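Long-range contacts in hemolysin-related protein (Vibrio cholerae serotype O1, PDB 5V6F), which binds mannotriose, and probably related host glycans, through the second beta-prism lectin domain of RbmC, the part described here, and probably helps Vibrio cholerae biofilms attach to host surfaces: residues Arg17-Asp22 against Gly116-Gln121; Ala21-Tyr26 against Ala61-Gln66; Glu69-Leu74 against Lys106-Tyr111; Tyr80-Ile85 against Glu132-Val137. All blocks are in the same frame, centred on the assembly; numbering follows the deposited sequence.

Contact 1 (Arg17-Asp22 against Gly116-Gln121); sequences RVVTAD and GKRIKQ
The carbonyl O of K120 is gripped by two donors: the backbone N of V19, 2.9 Å from it with an N-H...O angle of 167°, and a bridging water 2.8 Å from K120 O. The V19 N donor stands 47° out of the K120 carbonyl plane. The same water donates to V19 O and accepts from NH1 of R118, tying backbone and guanidinium together. R118 reaches this spot because CG is anti to its backbone N (chi1 174°) and the chain runs extended to NE. Its NH2 meets V19 O at the guanidinium edge in a weak bond of 3.3 Å, with T20 O also at that edge, 2.9 Å from NH2. NE is held by OD1 of N23. The buried V19 points toward the other segment, CG2 lying 3.6 Å from I119 O and 4.3 Å from I119 CG2. V18 and Q121 form an antiparallel non-hydrogen-bonded pair, and K120 and Q121 make a classic beta bulge opposite V137. K120 O and V19 O each take two bonds, one of those on V19 O weak, and these tie the turn leaving strand 13-18 to the loop entering strand 121-126, with V19 packed on I119 beside them.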
loop_
_atom_site.group_PDB
_atom_site.type_symbol
_atom_site.label_atom_id
_atom_site.label_comp_id
_atom_site.label_asym_id
_atom_site.label_seq_id
_atom_site.Cartn_x
_atom_site.Cartn_y
_atom_site.Cartn_z
ATOM N N ARG A 17 -4.315 -8.251 7.248
ATOM C CA ARG A 17 -5.372 -7.331 7.661
ATOM C C ARG A 17 -6.640 -7.637 6.875
ATOM O O ARG A 17 -6.680 -7.472 5.651
ATOM C CB ARG A 17 -4.934 -5.880 7.474
ATOM C CG ARG A 17 -3.855 -5.439 8.472
ATOM C CD ARG A 17 -4.370 -5.493 9.917
ATOM N NE ARG A 17 -3.353 -5.148 10.911
ATOM C CZ ARG A 17 -2.608 -6.026 11.576
ATOM N NH1 ARG A 17 -2.733 -7.329 11.365
ATOM N NH2 ARG A 17 -1.719 -5.594 12.461
ATOM N N VAL A 18 -7.664 -8.084 7.586
ATOM C CA VAL A 18 -8.929 -8.469 6.978
ATOM C C VAL A 18 -9.724 -7.219 6.643
ATOM O O VAL A 18 -9.810 -6.278 7.444
ATOM C CB VAL A 18 -9.709 -9.405 7.922
ATOM C CG1 VAL A 18 -11.107 -9.676 7.397
ATOM C CG2 VAL A 18 -8.949 -10.710 8.111
ATOM N N VAL A 19 -10.303 -7.204 5.447
ATOM C CA VAL A 19 -11.143 -6.096 5.012
ATOM C C VAL A 19 -12.525 -6.254 5.630
ATOM O O VAL A 19 -13.154 -7.317 5.522
ATOM C CB VAL A 19 -11.220 -6.043 3.480
ATOM C CG1 VAL A 19 -12.054 -4.862 3.042
ATOM C CG2 VAL A 19 -9.823 -5.970 2.878
ATOM N N THR A 20 -13.009 -5.196 6.269
ATOM C CA THR A 20 -14.318 -5.232 6.901
ATOM C C THR A 20 -15.416 -5.009 5.866
ATOM O O THR A 20 -15.160 -4.727 4.693
ATOM C CB THR A 20 -14.428 -4.167 7.989
ATOM O OG1 THR A 20 -14.490 -2.872 7.371
ATOM C CG2 THR A 20 -13.244 -4.239 8.950
ATOM N N ALA A 21 -16.666 -5.099 6.322
ATOM C CA ALA A 21 -17.799 -4.809 5.452
ATOM C C ALA A 21 -17.738 -3.402 4.871
ATOM O O ALA A 21 -18.408 -3.129 3.869
ATOM C CB ALA A 21 -19.111 -4.995 6.220
ATOM N N ASP A 22 -16.962 -2.500 5.476
ATOM C CA ASP A 22 -16.837 -1.147 4.948
ATOM C C ASP A 22 -15.913 -1.062 3.737
ATOM O O ASP A 22 -15.905 -0.028 3.061
ATOM C CB ASP A 22 -16.341 -0.198 6.042
ATOM C CG ASP A 22 -17.370 0.014 7.141
ATOM O OD1 ASP A 22 -18.580 0.021 6.835
ATOM O OD2 ASP A 22 -16.965 0.170 8.310
ATOM N N GLY A 116 -15.742 -8.692 -10.358
ATOM C CA GLY A 116 -16.428 -9.677 -9.549
ATOM C C GLY A 116 -15.602 -10.310 -8.451
ATOM O O GLY A 116 -16.080 -11.253 -7.812
ATOM N N LYS A 117 -14.385 -9.832 -8.211
ATOM C CA LYS A 117 -13.535 -10.340 -7.140
ATOM C C LYS A 117 -13.491 -9.311 -6.020
ATOM O O LYS A 117 -13.016 -8.190 -6.226
ATOM C CB LYS A 117 -12.121 -10.628 -7.644
ATOM C CG LYS A 117 -12.029 -11.763 -8.642
ATOM C CD LYS A 117 -12.082 -13.110 -7.946
ATOM C CE LYS A 117 -12.178 -14.251 -8.944
ATOM N NZ LYS A 117 -12.464 -15.548 -8.270
ATOM N N ARG A 118 -13.981 -9.686 -4.843
ATOM C CA ARG A 118 -13.869 -8.826 -3.672
ATOM C C ARG A 118 -12.545 -9.082 -2.963
ATOM O O ARG A 118 -12.202 -10.228 -2.654
ATOM C CB ARG A 118 -15.026 -9.035 -2.693
ATOM C CG ARG A 118 -14.821 -8.249 -1.398
ATOM C CD ARG A 118 -16.047 -8.164 -0.500
ATOM N NE ARG A 118 -15.767 -7.334 0.671
ATOM C CZ ARG A 118 -15.139 -7.747 1.773
ATOM N NH1 ARG A 118 -14.723 -9.000 1.890
ATOM N NH2 ARG A 118 -14.917 -6.900 2.770
ATOM N N ILE A 119 -11.814 -8.005 -2.693
ATOM C CA ILE A 119 -10.605 -8.079 -1.882
ATOM C C ILE A 119 -11.034 -8.338 -0.441
ATOM O O ILE A 119 -11.687 -7.494 0.179
ATOM C CB ILE A 119 -9.781 -6.794 -1.994
ATOM C CG1 ILE A 119 -9.397 -6.516 -3.451
ATOM C CG2 ILE A 119 -8.532 -6.894 -1.130
ATOM C CD1 ILE A 119 -8.908 -5.097 -3.689
ATOM N N LYS A 120 -10.677 -9.503 0.101
ATOM C CA LYS A 120 -11.087 -9.856 1.454
ATOM C C LYS A 120 -9.997 -9.625 2.487
ATOM O O LYS A 120 -10.304 -9.538 3.681
ATOM C CB LYS A 120 -11.539 -11.323 1.512
ATOM C CG LYS A 120 -10.418 -12.354 1.464
ATOM C CD LYS A 120 -10.985 -13.763 1.366
ATOM C CE LYS A 120 -9.895 -14.824 1.465
ATOM N NZ LYS A 120 -10.402 -16.179 1.098
ATOM N N GLN A 121 -8.746 -9.492 2.058
ATOM C CA GLN A 121 -7.631 -9.376 2.982
ATOM C C GLN A 121 -6.482 -8.695 2.259
ATOM O O GLN A 121 -6.312 -8.853 1.047
ATOM C CB GLN A 121 -7.224 -10.759 3.511
ATOM C CG GLN A 121 -6.018 -10.791 4.437
ATOM C CD GLN A 121 -5.775 -12.175 5.008
ATOM O OE1 GLN A 121 -6.597 -12.705 5.757
ATOM N NE2 GLN A 121 -4.645 -12.773 4.649
HETATM O O HOH W 1 -13.090 -9.796 4.211
#

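Contact 2 (Ala21-Tyr26 against Ala61-Gln66); sequences ADNLMY and ALDQLQ
At the end of one sheet of the beta-prism, strand 24-29 meets the last residue of its edge strand 55-61 and the turn that leads on into strand 65-75. L24 and A61 form an antiparallel non-hydrogen-bonded pair, with CA atoms 4.9 Å apart. Beside it, L62 N donates to N23 O at 2.7 Å, with an N-H...O angle of 154° and the donor tilted 29° from the carbonyl plane. The apolar part of the contact is carried by L62, whose CD2 lies 3.8 Å from M25 CB; the two side chains cross at about a right angle, and the extended M25 chain carries SD past L62 CD2. N23 and D63 likewise cross, N23 CB lying 3.6 Å from D63 OD1, with amide and carboxylate planes 27° apart. No direct bond joins these polar groups: one water accepts from N23 ND2 at 3.0 Å and gives a weak bond to D63 OD2, while N23 OD1 accepts from R118. L62 and M25 both also pack on I122. Such a passage, from the edge of one four-stranded antiparallel sheet into the next around a shared apolar core, is typical of the beta-prism fold.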
loop_
_atom_site.group_PDB
_atom_site.type_symbol
_atom_site.label_atom_id
_atom_site.label_comp_id
_atom_site.label_asym_id
_atom_site.label_seq_id
_atom_site.Cartn_x
_atom_site.Cartn_y
_atom_site.Cartn_z
ATOM N N ALA A 21 -16.666 -5.099 6.322
ATOM C CA ALA A 21 -17.799 -4.809 5.452
ATOM C C ALA A 21 -17.738 -3.402 4.871
ATOM O O ALA A 21 -18.408 -3.129 3.869
ATOM C CB ALA A 21 -19.111 -4.995 6.220
ATOM N N ASP A 22 -16.962 -2.500 5.476
ATOM C CA ASP A 22 -16.837 -1.147 4.948
ATOM C C ASP A 22 -15.913 -1.062 3.737
ATOM O O ASP A 22 -15.905 -0.028 3.061
ATOM C CB ASP A 22 -16.341 -0.198 6.042
ATOM C CG ASP A 22 -17.370 0.014 7.141
ATOM O OD1 ASP A 22 -18.580 0.021 6.835
ATOM O OD2 ASP A 22 -16.965 0.170 8.310
ATOM N N ASN A 23 -15.139 -2.110 3.444
ATOM C CA ASN A 23 -14.366 -2.195 2.200
ATOM C C ASN A 23 -13.372 -1.040 2.064
ATOM O O ASN A 23 -13.267 -0.412 1.007
ATOM C CB ASN A 23 -15.296 -2.231 0.982
ATOM C CG ASN A 23 -16.048 -3.534 0.849
ATOM O OD1 ASN A 23 -15.478 -4.613 0.992
ATOM N ND2 ASN A 23 -17.339 -3.440 0.557
ATOM N N LEU A 24 -12.623 -0.769 3.132
ATOM C CA LEU A 24 -11.712 0.371 3.170
ATOM C C LEU A 24 -10.268 -0.075 3.351
ATOM O O LEU A 24 -9.980 -1.011 4.105
ATOM C CB LEU A 24 -12.082 1.335 4.299
ATOM C CG LEU A 24 -13.456 1.996 4.199
ATOM C CD1 LEU A 24 -13.743 2.818 5.449
ATOM C CD2 LEU A 24 -13.561 2.861 2.957
ATOM N N MET A 25 -9.365 0.623 2.661
ATOM C CA MET A 25 -7.925 0.492 2.837
ATOM C C MET A 25 -7.390 1.836 3.314
ATOM O O MET A 25 -7.601 2.859 2.652
ATOM C CB MET A 25 -7.255 0.072 1.527
ATOM C CG MET A 25 -5.758 -0.098 1.595
ATOM S SD MET A 25 -5.125 -0.443 -0.053
ATOM C CE MET A 25 -3.385 -0.683 0.294
ATOM N N TYR A 26 -6.716 1.834 4.464
ATOM C CA TYR A 26 -6.149 3.039 5.052
ATOM C C TYR A 26 -4.635 3.029 4.893
ATOM O O TYR A 26 -3.995 1.980 5.018
ATOM C CB TYR A 26 -6.508 3.153 6.538
ATOM C CG TYR A 26 -7.916 3.627 6.812
ATOM C CD1 TYR A 26 -8.966 2.724 6.930
ATOM C CD2 TYR A 26 -8.197 4.980 6.971
ATOM C CE1 TYR A 26 -10.259 3.158 7.188
ATOM C CE2 TYR A 26 -9.485 5.420 7.224
ATOM C CZ TYR A 26 -10.510 4.506 7.331
ATOM O OH TYR A 26 -11.795 4.938 7.591
ATOM N N ALA A 61 -11.629 3.128 -1.212
ATOM C CA ALA A 61 -12.793 2.246 -1.240
ATOM C C ALA A 61 -12.450 1.048 -2.118
ATOM O O ALA A 61 -12.421 1.146 -3.345
ATOM C CB ALA A 61 -14.021 2.988 -1.750
ATOM N N LEU A 62 -12.185 -0.095 -1.482
ATOM C CA LEU A 62 -11.709 -1.261 -2.216
ATOM C C LEU A 62 -12.771 -1.833 -3.140
ATOM O O LEU A 62 -12.434 -2.460 -4.150
ATOM C CB LEU A 62 -11.240 -2.335 -1.240
ATOM C CG LEU A 62 -9.981 -1.991 -0.444
ATOM C CD1 LEU A 62 -9.682 -3.093 0.556
ATOM C CD2 LEU A 62 -8.789 -1.765 -1.367
ATOM N N ASP A 63 -14.049 -1.659 -2.806
ATOM C CA ASP A 63 -15.100 -2.091 -3.717
ATOM C C ASP A 63 -15.171 -1.203 -4.948
ATOM O O ASP A 63 -15.799 -1.584 -5.941
ATOM C CB ASP A 63 -16.452 -2.100 -3.004
ATOM C CG ASP A 63 -16.809 -0.747 -2.420
ATOM O OD1 ASP A 63 -15.916 -0.087 -1.847
ATOM O OD2 ASP A 63 -17.983 -0.339 -2.542
ATOM N N GLN A 64 -14.537 -0.038 -4.902
ATOM C CA GLN A 64 -14.500 0.896 -6.014
ATOM C C GLN A 64 -13.167 0.860 -6.756
ATOM O O GLN A 64 -13.003 1.578 -7.746
ATOM C CB GLN A 64 -14.802 2.303 -5.491
ATOM C CG GLN A 64 -16.243 2.450 -4.999
ATOM C CD GLN A 64 -16.413 3.519 -3.931
ATOM O OE1 GLN A 64 -17.129 3.322 -2.948
ATOM N NE2 GLN A 64 -15.761 4.657 -4.123
ATOM N N LEU A 65 -12.232 0.012 -6.332
ATOM C CA LEU A 65 -10.891 0.004 -6.900
ATOM C C LEU A 65 -10.858 -0.771 -8.213
ATOM O O LEU A 65 -11.344 -1.904 -8.292
ATOM C CB LEU A 65 -9.903 -0.603 -5.902
ATOM C CG LEU A 65 -8.434 -0.655 -6.315
ATOM C CD1 LEU A 65 -7.877 0.748 -6.539
ATOM C CD2 LEU A 65 -7.629 -1.400 -5.262
ATOM N N GLN A 66 -10.277 -0.158 -9.243
ATOM C CA GLN A 66 -10.091 -0.819 -10.526
ATOM C C GLN A 66 -8.685 -1.384 -10.682
ATOM O O GLN A 66 -8.529 -2.551 -11.045
ATOM C CB GLN A 66 -10.394 0.149 -11.678
ATOM C CG GLN A 66 -10.158 -0.457 -13.060
ATOM C CD GLN A 66 -10.573 0.464 -14.192
ATOM O OE1 GLN A 66 -11.135 1.536 -13.966
ATOM N NE2 GLN A 66 -10.295 0.046 -15.422
HETATM O O HOH W 2 -16.135 1.493 0.633
HETATM O O HOH W 3 -19.093 -0.995 0.295
#

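Contact 3 (Glu69-Leu74 against Lys106-Tyr111); sequences EVTSGL and KKVETY. With SO4 (sulfate ion), chain D.
This is a regular antiparallel strand pairing, at one edge of the sheet in which strand 106-112 flanks strand 65-75; the short axes run at 160°, 4.5 Å apart. Two hydrogen-bonded pairs hold it: V70 with E109, where V70 N to E109 O measures 2.8 Å, and S72 with K107. T71-V108 lies between them and E69-T110 beyond V70-E109; both are non-hydrogen-bonded pairs. On their face, E69 CG, anti to its backbone N (chi1 -175°), touches V108 CG1 at 3.4 Å and lies alongside T110. On the other face a water crosses the contact, taking a bond from S72 OG and giving bonds to V70 O and E109 OE1. Within strand 106-112, K107 NZ makes a salt bridge with E109 OE2 at 2.9 Å, from above the carboxylate plane, and also bonds G8 O. K106 N and NZ both donate to O3 of a sulfate, probably from the crystallisation liquor. The chemistry thus implies a backbone-zipped edge whose K107-E109 charges are paired and further bonded to G8.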
loop_
_atom_site.group_PDB
_atom_site.type_symbol
_atom_site.label_atom_id
_atom_site.label_comp_id
_atom_site.label_asym_id
_atom_site.label_seq_id
_atom_site.Cartn_x
_atom_site.Cartn_y
_atom_site.Cartn_z
ATOM N N GLU A 69 -1.065 0.958 -9.487
ATOM C CA GLU A 69 0.251 1.120 -10.090
ATOM C C GLU A 69 1.195 1.392 -8.930
ATOM O O GLU A 69 1.129 2.463 -8.319
ATOM C CB GLU A 69 0.249 2.263 -11.104
ATOM C CG GLU A 69 1.521 2.453 -11.893
ATOM C CD GLU A 69 1.388 3.576 -12.903
ATOM O OE1 GLU A 69 1.631 4.744 -12.536
ATOM O OE2 GLU A 69 1.009 3.293 -14.059
ATOM N N VAL A 70 2.035 0.415 -8.599
ATOM C CA VAL A 70 2.845 0.442 -7.385
ATOM C C VAL A 70 4.288 0.708 -7.780
ATOM O O VAL A 70 4.876 -0.058 -8.553
ATOM C CB VAL A 70 2.731 -0.875 -6.601
ATOM C CG1 VAL A 70 3.565 -0.816 -5.320
ATOM C CG2 VAL A 70 1.277 -1.176 -6.276
ATOM N N THR A 71 4.860 1.779 -7.242
ATOM C CA THR A 71 6.262 2.108 -7.467
ATOM C C THR A 71 7.059 1.742 -6.219
ATOM O O THR A 71 6.740 2.194 -5.114
ATOM C CB THR A 71 6.435 3.588 -7.808
ATOM O OG1 THR A 71 5.625 3.915 -8.943
ATOM C CG2 THR A 71 7.894 3.899 -8.139
ATOM N N SER A 72 8.089 0.924 -6.403
ATOM C CA SER A 72 8.973 0.508 -5.325
ATOM C C SER A 72 10.403 0.817 -5.736
ATOM O O SER A 72 10.706 0.948 -6.922
ATOM C CB SER A 72 8.828 -0.989 -5.020
ATOM O OG SER A 72 7.476 -1.354 -4.811
ATOM N N GLY A 73 11.288 0.936 -4.754
ATOM C CA GLY A 73 12.684 1.151 -5.086
ATOM C C GLY A 73 13.541 1.344 -3.857
ATOM O O GLY A 73 13.114 1.118 -2.723
ATOM N N LEU A 74 14.777 1.766 -4.118
ATOM C CA LEU A 74 15.767 2.030 -3.081
ATOM C C LEU A 74 15.539 3.439 -2.553
ATOM O O LEU A 74 15.989 4.423 -3.143
ATOM C CB LEU A 74 17.179 1.865 -3.632
ATOM C CG LEU A 74 18.320 2.127 -2.648
ATOM C CD1 LEU A 74 18.238 1.205 -1.443
ATOM C CD2 LEU A 74 19.659 1.957 -3.344
ATOM N N LYS A 106 14.193 1.889 -9.241
ATOM C CA LYS A 106 12.760 1.732 -9.073
ATOM C C LYS A 106 12.203 0.664 -10.004
ATOM O O LYS A 106 12.788 0.314 -11.032
ATOM C CB LYS A 106 12.042 3.061 -9.313
ATOM C CG LYS A 106 12.335 4.116 -8.245
ATOM C CD LYS A 106 11.539 5.405 -8.444
ATOM C CE LYS A 106 11.915 6.131 -9.729
ATOM N NZ LYS A 106 13.364 6.449 -9.799
ATOM N N LYS A 107 11.061 0.124 -9.600
ATOM C CA LYS A 107 10.234 -0.723 -10.441
ATOM C C LYS A 107 8.795 -0.258 -10.299
ATOM O O LYS A 107 8.419 0.340 -9.287
ATOM C CB LYS A 107 10.345 -2.202 -10.058
ATOM C CG LYS A 107 9.887 -2.512 -8.643
ATOM C CD LYS A 107 9.875 -4.008 -8.387
ATOM C CE LYS A 107 9.389 -4.329 -6.977
ATOM N NZ LYS A 107 9.172 -5.791 -6.773
ATOM N N VAL A 108 7.993 -0.525 -11.326
ATOM C CA VAL A 108 6.574 -0.202 -11.319
ATOM C C VAL A 108 5.801 -1.470 -11.646
ATOM O O VAL A 108 6.070 -2.122 -12.660
ATOM C CB VAL A 108 6.233 0.918 -12.318
ATOM C CG1 VAL A 108 4.752 1.295 -12.225
ATOM C CG2 VAL A 108 7.108 2.131 -12.070
ATOM N N GLU A 109 4.853 -1.823 -10.783
ATOM C CA GLU A 109 4.038 -3.020 -10.934
ATOM C C GLU A 109 2.578 -2.596 -11.019
ATOM O O GLU A 109 2.077 -1.897 -10.129
ATOM C CB GLU A 109 4.284 -3.987 -9.773
ATOM C CG GLU A 109 5.717 -4.512 -9.747
ATOM C CD GLU A 109 6.118 -5.150 -8.431
ATOM O OE1 GLU A 109 5.745 -4.626 -7.360
ATOM O OE2 GLU A 109 6.827 -6.177 -8.469
ATOM N N THR A 110 1.907 -3.008 -12.093
ATOM C CA THR A 110 0.547 -2.585 -12.398
ATOM C C THR A 110 -0.360 -3.806 -12.388
ATOM O O THR A 110 -0.008 -4.852 -12.947
ATOM C CB THR A 110 0.484 -1.875 -13.755
ATOM O OG1 THR A 110 1.390 -0.763 -13.760
ATOM C CG2 THR A 110 -0.919 -1.368 -14.037
ATOM N N TYR A 111 -1.518 -3.675 -11.747
ATOM C CA TYR A 111 -2.410 -4.807 -11.551
ATOM C C TYR A 111 -3.848 -4.321 -11.511
ATOM O O TYR A 111 -4.155 -3.323 -10.852
ATOM C CB TYR A 111 -2.068 -5.552 -10.257
ATOM C CG TYR A 111 -3.034 -6.660 -9.919
ATOM C CD1 TYR A 111 -2.897 -7.918 -10.486
ATOM C CD2 TYR A 111 -4.079 -6.449 -9.029
ATOM C CE1 TYR A 111 -3.774 -8.938 -10.179
ATOM C CE2 TYR A 111 -4.960 -7.461 -8.713
ATOM C CZ TYR A 111 -4.802 -8.707 -9.294
ATOM O OH TYR A 111 -5.675 -9.724 -8.991
HETATM S S SO4 D . 16.111 4.336 -11.612
HETATM O O1 SO4 D . 16.713 3.027 -11.863
HETATM O O2 SO4 D . 17.015 5.139 -10.788
HETATM O O3 SO4 D . 14.843 4.156 -10.921
HETATM O O4 SO4 D . 15.881 5.010 -12.887
HETATM O O HOH W 4 1.513 1.332 -15.480
HETATM O O HOH W 5 6.528 -1.981 -7.304
#

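Contact 4 (Tyr80-Ile85 against Glu132-Val137); sequences YHIVAI and EGFQFV
From CB the side chain of E132 starts away from strand 80-89 and then bends back at chi2. CG passes 3.4 Å from Y80 O, CD lies in the plane of the H81 ring at its edge, and OE2 reaches ND1 of H81 at 2.6 Å. In this His-carboxylate hydrogen bond ND1 donates with an N-H...O angle of 150° to the anti lone pair of OE2, which sits in the ring plane. The carboxylate itself is turned 63° from the ring. E132 OE1 accepts from T12 OG1, and H81 NE2 is bonded to G78 O, so each group is held at both ends. Farther along, I82 CG1 lies 3.5 Å from E132 O, and I82 CD1 comes 3.6 Å from G133 CA and 3.5 Å from CD1 of F134, at that ring's edge. I85 and F134 reach tip to tip, I85 CD1 being 3.6 Å from F134 CE1. The strands, from two different sheets, meet at 65°, with I82 bonded to V131 through the backbone. Both ring nitrogens of H81 face acceptors, consistent with a doubly protonated, positively charged ring that the E132 carboxylate would stabilise and hold against W129, a residue of the glycan pocket.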
loop_
_atom_site.group_PDB
_atom_site.type_symbol
_atom_site.label_atom_id
_atom_site.label_comp_id
_atom_site.label_asym_id
_atom_site.label_seq_id
_atom_site.Cartn_x
_atom_site.Cartn_y
_atom_site.Cartn_z
ATOM N N TYR A 80 14.935 -0.942 0.449
ATOM C CA TYR A 80 13.964 -1.146 -0.616
ATOM C C TYR A 80 12.565 -1.211 -0.014
ATOM O O TYR A 80 12.288 -2.066 0.836
ATOM C CB TYR A 80 14.279 -2.425 -1.393
ATOM C CG TYR A 80 15.393 -2.254 -2.400
ATOM C CD1 TYR A 80 15.125 -1.825 -3.693
ATOM C CD2 TYR A 80 16.713 -2.504 -2.052
ATOM C CE1 TYR A 80 16.142 -1.659 -4.616
ATOM C CE2 TYR A 80 17.736 -2.343 -2.969
ATOM C CZ TYR A 80 17.443 -1.919 -4.248
ATOM O OH TYR A 80 18.453 -1.750 -5.167
ATOM N N HIS A 81 11.683 -0.318 -0.460
ATOM C CA HIS A 81 10.316 -0.275 0.043
ATOM C C HIS A 81 9.384 0.153 -1.080
ATOM O O HIS A 81 9.817 0.534 -2.168
ATOM C CB HIS A 81 10.151 0.706 1.211
ATOM C CG HIS A 81 11.329 0.780 2.130
ATOM N ND1 HIS A 81 11.447 -0.007 3.255
ATOM C CD2 HIS A 81 12.425 1.573 2.110
ATOM C CE1 HIS A 81 12.574 0.286 3.878
ATOM N NE2 HIS A 81 13.185 1.244 3.206
ATOM N N ILE A 82 8.087 0.096 -0.791
ATOM C CA ILE A 82 7.091 0.737 -1.639
ATOM C C ILE A 82 7.115 2.226 -1.341
ATOM O O ILE A 82 7.003 2.642 -0.180
ATOM C CB ILE A 82 5.697 0.134 -1.397
ATOM C CG1 ILE A 82 5.669 -1.323 -1.878
ATOM C CG2 ILE A 82 4.614 0.983 -2.089
ATOM C CD1 ILE A 82 4.333 -2.040 -1.682
ATOM N N VAL A 83 7.276 3.039 -2.382
ATOM C CA VAL A 83 7.345 4.481 -2.210
ATOM C C VAL A 83 6.108 5.200 -2.737
ATOM O O VAL A 83 5.814 6.308 -2.266
ATOM C CB VAL A 83 8.624 5.071 -2.847
ATOM C CG1 VAL A 83 9.856 4.546 -2.113
ATOM C CG2 VAL A 83 8.707 4.763 -4.340
ATOM N N ALA A 84 5.358 4.604 -3.665
ATOM C CA ALA A 84 4.160 5.252 -4.172
ATOM C C ALA A 84 3.166 4.204 -4.646
ATOM O O ALA A 84 3.547 3.143 -5.152
ATOM C CB ALA A 84 4.486 6.216 -5.318
ATOM N N ILE A 85 1.882 4.514 -4.470
ATOM C CA ILE A 85 0.797 3.717 -5.031
ATOM C C ILE A 85 -0.191 4.659 -5.690
ATOM O O ILE A 85 -0.699 5.587 -5.046
ATOM C CB ILE A 85 0.064 2.866 -3.977
ATOM C CG1 ILE A 85 1.045 2.024 -3.165
ATOM C CG2 ILE A 85 -0.954 1.953 -4.668
ATOM C CD1 ILE A 85 0.435 1.453 -1.910
ATOM N N GLU A 132 7.282 -2.561 2.973
ATOM C CA GLU A 132 8.070 -3.166 1.912
ATOM C C GLU A 132 7.208 -3.806 0.832
ATOM O O GLU A 132 7.604 -3.812 -0.337
ATOM C CB GLU A 132 9.027 -4.207 2.490
ATOM C CG GLU A 132 10.261 -3.591 3.138
ATOM C CD GLU A 132 9.969 -2.965 4.488
ATOM O OE1 GLU A 132 9.461 -3.682 5.377
ATOM O OE2 GLU A 132 10.249 -1.761 4.666
ATOM N N GLY A 133 6.037 -4.333 1.186
ATOM C CA GLY A 133 5.189 -4.964 0.190
ATOM C C GLY A 133 3.762 -5.098 0.674
ATOM O O GLY A 133 3.466 -4.945 1.860
ATOM N N PHE A 134 2.868 -5.382 -0.275
ATOM C CA PHE A 134 1.494 -5.729 0.068
ATOM C C PHE A 134 0.890 -6.578 -1.041
ATOM O O PHE A 134 1.405 -6.645 -2.160
ATOM C CB PHE A 134 0.627 -4.487 0.350
ATOM C CG PHE A 134 0.155 -3.752 -0.884
ATOM C CD1 PHE A 134 0.941 -2.770 -1.466
ATOM C CD2 PHE A 134 -1.089 -4.019 -1.435
ATOM C CE1 PHE A 134 0.508 -2.084 -2.586
ATOM C CE2 PHE A 134 -1.530 -3.333 -2.556
ATOM C CZ PHE A 134 -0.731 -2.367 -3.132
ATOM N N GLN A 135 -0.212 -7.238 -0.701
ATOM C CA GLN A 135 -0.858 -8.187 -1.591
ATOM C C GLN A 135 -2.346 -8.229 -1.284
ATOM O O GLN A 135 -2.746 -8.188 -0.118
ATOM C CB GLN A 135 -0.244 -9.580 -1.426
ATOM C CG GLN A 135 -0.942 -10.675 -2.195
ATOM C CD GLN A 135 -0.368 -12.038 -1.885
ATOM O OE1 GLN A 135 -0.137 -12.380 -0.722
ATOM N NE2 GLN A 135 -0.119 -12.822 -2.926
ATOM N N PHE A 136 -3.153 -8.317 -2.336
ATOM C CA PHE A 136 -4.591 -8.517 -2.208
ATOM C C PHE A 136 -4.922 -10.004 -2.283
ATOM O O PHE A 136 -4.357 -10.736 -3.100
ATOM C CB PHE A 136 -5.346 -7.784 -3.321
ATOM C CG PHE A 136 -5.245 -6.281 -3.269
ATOM C CD1 PHE A 136 -5.318 -5.594 -2.068
ATOM C CD2 PHE A 136 -5.097 -5.554 -4.439
ATOM C CE1 PHE A 136 -5.238 -4.215 -2.036
ATOM C CE2 PHE A 136 -5.019 -4.174 -4.412
ATOM C CZ PHE A 136 -5.088 -3.505 -3.209
ATOM N N VAL A 137 -5.862 -10.438 -1.448
ATOM C CA VAL A 137 -6.315 -11.824 -1.397
ATOM C C VAL A 137 -7.817 -11.854 -1.651
ATOM O O VAL A 137 -8.553 -10.998 -1.150
ATOM C CB VAL A 137 -5.988 -12.480 -0.038
ATOM C CG1 VAL A 137 -6.296 -13.965 -0.074
ATOM C CG2 VAL A 137 -4.533 -12.233 0.357
#

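How the contacts relate
Contacts 1 and 2 lie together, their centres 7 Å apart, and share A21 and D22; R118 NE of the first bonds N23 OD1 of the second at 2.8 Å. Contacts 3 and 4 form a second group, 8 Å between centres, joined by T71 N to A84 O at 2.8 Å across neighbouring strands. The two groups are bridged by strand 131-137, where K120 N bonds V137 O and F136 packs on I119 and L65. Contact 4, closest of the four to the chain's centre, also approaches the sugar: the H81 side chain is about 8 Å from a bound mannose, against about 13 Å for T71 of contact 3.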